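Local coordinates for protein 3-dehydroquinate dehydratase (Clostridium difficile, PDB 4H3D) that catalyses the cis-dehydration of 3-dehydroquinate to 3-dehydroshikimate through a covalent imine (Schiff-base) intermediate, the third step of the chorismate pathway to the aromatic amino acids, at residues B[151-155]-B[156-160]; B[133-137]-B[138-142]. One frame throughout, in Å; residues are numbered along the deposited sequence. Where two conformers were deposited one is given.

Interaction 1: B[151-155]-B[156-160]; sequences KTPKK and EEIVS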
# COMPACT_ATOMS: atom_id res chain seq x y z
N LYS B 151 13.44 16.49 -2.12
CA LYS B 151 13.12 15.92 -3.42
C LYS B 151 13.38 14.42 -3.47
O LYS B 151 13.93 13.84 -2.54
CB LYS B 151 13.97 16.59 -4.51
CG LYS B 151 15.45 16.22 -4.49
CD LYS B 151 16.19 16.84 -5.65
CE LYS B 151 17.57 16.24 -5.83
NZ LYS B 151 18.38 16.29 -4.62
N THR B 152 12.94 13.81 -4.57
CA THR B 152 13.20 12.41 -4.85
C THR B 152 14.20 12.36 -6.01
O THR B 152 13.86 12.71 -7.14
CB THR B 152 11.92 11.65 -5.22
OG1 THR B 152 11.01 11.70 -4.11
CG2 THR B 152 12.25 10.17 -5.57
N PRO B 153 15.44 11.97 -5.73
CA PRO B 153 16.41 11.91 -6.82
C PRO B 153 15.93 10.90 -7.88
O PRO B 153 15.09 10.02 -7.58
CB PRO B 153 17.69 11.45 -6.13
CG PRO B 153 17.50 11.79 -4.69
CD PRO B 153 16.05 11.61 -4.44
N LYS B 154 16.46 11.02 -9.09
CA LYS B 154 16.10 10.12 -10.18
C LYS B 154 16.44 8.67 -9.81
O LYS B 154 17.30 8.42 -8.96
CB LYS B 154 16.81 10.52 -11.47
CG LYS B 154 16.57 11.99 -11.86
CD LYS B 154 15.11 12.28 -11.75
CE LYS B 154 14.76 13.72 -12.05
NZ LYS B 154 13.33 13.91 -11.74
N LYS B 155 15.75 7.73 -10.44
CA LYS B 155 15.97 6.30 -10.19
C LYS B 155 17.47 5.93 -10.16
O LYS B 155 17.95 5.32 -9.21
CB LYS B 155 15.24 5.48 -11.27
CG LYS B 155 15.45 3.98 -11.20
CD LYS B 155 14.59 3.25 -12.24
CE LYS B 155 14.97 3.56 -13.70
NZ LYS B 155 16.30 3.01 -14.10
N GLU B 156 18.20 6.33 -11.20
CA GLU B 156 19.61 5.99 -11.30
C GLU B 156 20.45 6.61 -10.18
O GLU B 156 21.44 6.00 -9.77
CB GLU B 156 20.19 6.28 -12.71
CG GLU B 156 19.65 7.50 -13.40
CD GLU B 156 18.25 7.26 -13.99
OE1 GLU B 156 18.08 6.35 -14.85
OE2 GLU B 156 17.32 7.99 -13.60
N GLU B 157 20.05 7.79 -9.68
CA GLU B 157 20.74 8.41 -8.55
C GLU B 157 20.51 7.59 -7.29
O GLU B 157 21.43 7.33 -6.53
CB GLU B 157 20.24 9.83 -8.29
CG GLU B 157 20.47 10.80 -9.42
CD GLU B 157 19.92 12.17 -9.09
OE1 GLU B 157 20.51 12.84 -8.21
OE2 GLU B 157 18.92 12.57 -9.73
N ILE B 158 19.26 7.19 -7.07
CA ILE B 158 18.93 6.36 -5.89
C ILE B 158 19.74 5.04 -5.95
O ILE B 158 20.41 4.66 -4.97
CB ILE B 158 17.42 6.09 -5.81
CG1 ILE B 158 16.67 7.41 -5.57
CG2 ILE B 158 17.09 5.11 -4.68
CD1 ILE B 158 15.17 7.29 -5.72
N VAL B 159 19.71 4.38 -7.11
CA VAL B 159 20.47 3.14 -7.27
C VAL B 159 21.98 3.38 -7.06
O VAL B 159 22.65 2.54 -6.43
CB VAL B 159 20.21 2.47 -8.65
CG1 VAL B 159 21.18 1.30 -8.87
CG2 VAL B 159 18.76 1.99 -8.76
N SER B 160 22.50 4.52 -7.53
CA SER B 160 23.93 4.81 -7.39
C SER B 160 24.33 4.98 -5.92
O SER B 160 25.40 4.52 -5.50
CB SER B 160 24.38 6.04 -8.25
OG SER B 160 23.93 7.29 -7.72
O HOH W 1 20.68 14.73 -6.20
O HOH W 2 18.90 3.37 -15.45

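Interaction 2: B[133-137]-B[138-142]; sequences NFAHK and KEVKV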
# COMPACT_ATOMS: atom_id res chain seq x y z
N ASN B 133 34.37 -0.57 9.93
CA ASN B 133 35.36 -1.60 10.23
C ASN B 133 35.33 -1.99 11.70
O ASN B 133 35.40 -3.17 12.04
CB ASN B 133 36.77 -1.16 9.81
CG ASN B 133 36.98 -1.20 8.31
OD1 ASN B 133 36.34 -1.99 7.60
ND2 ASN B 133 37.90 -0.35 7.81
N PHE B 134 35.17 -1.00 12.58
CA PHE B 134 35.13 -1.29 14.00
C PHE B 134 33.86 -2.04 14.39
O PHE B 134 33.92 -2.99 15.17
CB PHE B 134 35.29 -0.02 14.84
CG PHE B 134 35.47 -0.32 16.27
CD1 PHE B 134 36.71 -0.75 16.74
CD2 PHE B 134 34.41 -0.25 17.15
CE1 PHE B 134 36.89 -1.05 18.06
CE2 PHE B 134 34.59 -0.56 18.49
CZ PHE B 134 35.82 -0.96 18.94
N ALA B 135 32.72 -1.59 13.88
CA ALA B 135 31.46 -2.27 14.12
C ALA B 135 31.58 -3.73 13.71
O ALA B 135 31.18 -4.62 14.46
CB ALA B 135 30.30 -1.58 13.36
N HIS B 136 32.16 -3.98 12.55
CA HIS B 136 32.29 -5.37 12.09
C HIS B 136 33.21 -6.19 12.96
O HIS B 136 32.96 -7.37 13.20
CB HIS B 136 32.65 -5.46 10.63
CG HIS B 136 31.53 -5.05 9.73
ND1 HIS B 136 31.73 -4.51 8.48
CD2 HIS B 136 30.18 -5.07 9.91
CE1 HIS B 136 30.56 -4.24 7.92
NE2 HIS B 136 29.61 -4.57 8.77
N LYS B 137 34.27 -5.56 13.47
CA LYS B 137 35.16 -6.23 14.39
C LYS B 137 34.38 -6.70 15.62
O LYS B 137 34.69 -7.73 16.20
CB LYS B 137 36.30 -5.31 14.81
CG LYS B 137 37.33 -5.98 15.65
CD LYS B 137 38.47 -5.07 15.97
CE LYS B 137 39.52 -5.81 16.79
NZ LYS B 137 40.71 -4.98 17.05
N LYS B 138 33.35 -5.95 16.01
CA LYS B 138 32.52 -6.27 17.18
C LYS B 138 31.21 -7.00 16.82
O LYS B 138 30.32 -7.11 17.63
CB LYS B 138 32.19 -4.98 17.94
CG LYS B 138 33.40 -4.21 18.43
CD LYS B 138 34.32 -5.06 19.31
CE LYS B 138 33.57 -5.69 20.49
NZ LYS B 138 34.44 -6.62 21.29
N GLU B 139 31.10 -7.49 15.59
CA GLU B 139 29.91 -8.24 15.15
C GLU B 139 28.61 -7.42 15.21
O GLU B 139 27.52 -7.95 15.47
CB GLU B 139 29.78 -9.54 15.94
CG GLU B 139 31.07 -10.34 16.01
CD GLU B 139 30.91 -11.72 16.65
OE1 GLU B 139 31.28 -11.87 17.82
OE2 GLU B 139 30.40 -12.64 15.98
N VAL B 140 28.74 -6.12 14.98
CA VAL B 140 27.63 -5.21 14.93
C VAL B 140 27.30 -4.98 13.46
O VAL B 140 28.20 -4.76 12.66
CB VAL B 140 28.00 -3.87 15.61
CG1 VAL B 140 26.86 -2.82 15.43
CG2 VAL B 140 28.32 -4.11 17.06
N LYS B 141 26.01 -5.04 13.11
CA LYS B 141 25.57 -4.80 11.74
C LYS B 141 25.46 -3.30 11.46
O LYS B 141 25.16 -2.50 12.35
CB LYS B 141 24.24 -5.50 11.45
CG LYS B 141 24.25 -6.98 11.74
CD LYS B 141 25.34 -7.73 10.98
CE LYS B 141 25.27 -9.21 11.31
NZ LYS B 141 26.41 -9.97 10.73
N VAL B 142 25.69 -2.91 10.22
CA VAL B 142 25.69 -1.50 9.91
C VAL B 142 24.69 -1.12 8.83
O VAL B 142 24.62 -1.74 7.77
CB VAL B 142 27.08 -1.02 9.48
CG1 VAL B 142 27.07 0.50 9.12
CG2 VAL B 142 28.10 -1.29 10.59
O HOH W 3 33.85 -9.58 17.99

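Interaction 1: B[151-155]-B[156-160]
K154 O is gripped by two amides of the first helical turn: I158 N meets it nearly straight at 3.0 Å (N-H...O angle 166°), and E157 N adds a weak bond. K154 is the N-cap of helix 155-167, which follows strand 141-148 of the TIM barrel; the side chain of P153 just ahead lies about 9 Å from that of the catalytic H147. E157, at N3, reaches back to the N-cap backbone: its OE2 accepts K154 N at 3.0 Å, the amide sitting above the carboxylate plane, 58° out of it. The helix N terminus probably favours the negative charge of the E157 carboxylate. With CG beside its own backbone N (chi1 -63°), the extended E157 side chain runs back alongside K154, whose CG rests 3.2 Å from the same OE2. E157 CB lies 3.7 Å from P153 CB. The other carboxylate oxygen, OE1, takes a water bond that leads on to K151 NZ, itself salt-bridged to D148. K155 and E156 cross at about a right angle. K155 NZ stands 3.9 Å from E156 OE1, a long salt bridge; a second water links the two, its bond to NZ weak. K155 NZ also pairs with E194 of helix 182-199. On the buried side I158 CD1 lies 3.3 Å from P153 O, a carbonyl oxygen without a polar partner, and 4.1 Å from T152 CG2.

Interaction 2: B[133-137]-B[138-142]
F134 and K138 run side by side and point the same way, one turn apart at the end of helix 125-137. CG of K138 lies 3.8 Å from CE2 of the F134 ring and 4.3 Å from its centroid, an off-centre CH-pi contact with the methylene 29° from the ring normal. F134 has CG anti to its own N (chi1 -171°), which carries the ring along to K138. K138 bends at chi2 and chi3, which takes NZ off the ring while the CG methylene stays by it. Beyond this pair the ring also makes a cation-pi contact with K106 of helix 98-110. Towards the barrel, A135 CB packs against two valines of the returning chain, 3.5 Å from V142 CG2 and 3.9 Å from V140 CB. The turn that brings them there is a Schellman motif, with E139 as the C-prime residue at positive phi (61°). Its two defining bonds run from V140 N to A135 O at 2.9 Å and from E139 N to H136 O at 3.0 Å, while K138 N is shared between F134 O and, weakly, A135 O. The motif ends the helix of the beta-alpha-beta unit 116-120, 125-137, 141-148 and leads the chain into strand 141-148. The side chains of H136 and V142 cross at about a right angle; the imidazole edge meets V140 O, with H136 CD2 3.4 Å from that oxygen. H136 NE2 bonds to D171 OD2, an oxygen that also accepts V142 N; the carboxylate thus ties the imidazole to the strand backbone. A water donates to K137 O at 2.7 Å and weakly to E139 OE1, joining the last helical residue to the C-prime residue.

How the interactions relate
Along the chain, interaction 2 comes first and closes before interaction 1 opens, so the two stand in series and neither nest nor cross. Strand 141-148 joins them: interaction 2 turns helix 125-137 into the start of this strand, and interaction 1 follows its end, where the loop gives way to helix 155-167. One ends a helix and the other starts the next, at the two ends of a barrel strand that carries H147. Their centres lie 28 Å apart and their nearest atoms about 15 Å apart, so the two do not meet. Interaction 2 anchors to strand 116-120 and helix 98-110, interaction 1 to strand 172-177 and helix 182-199.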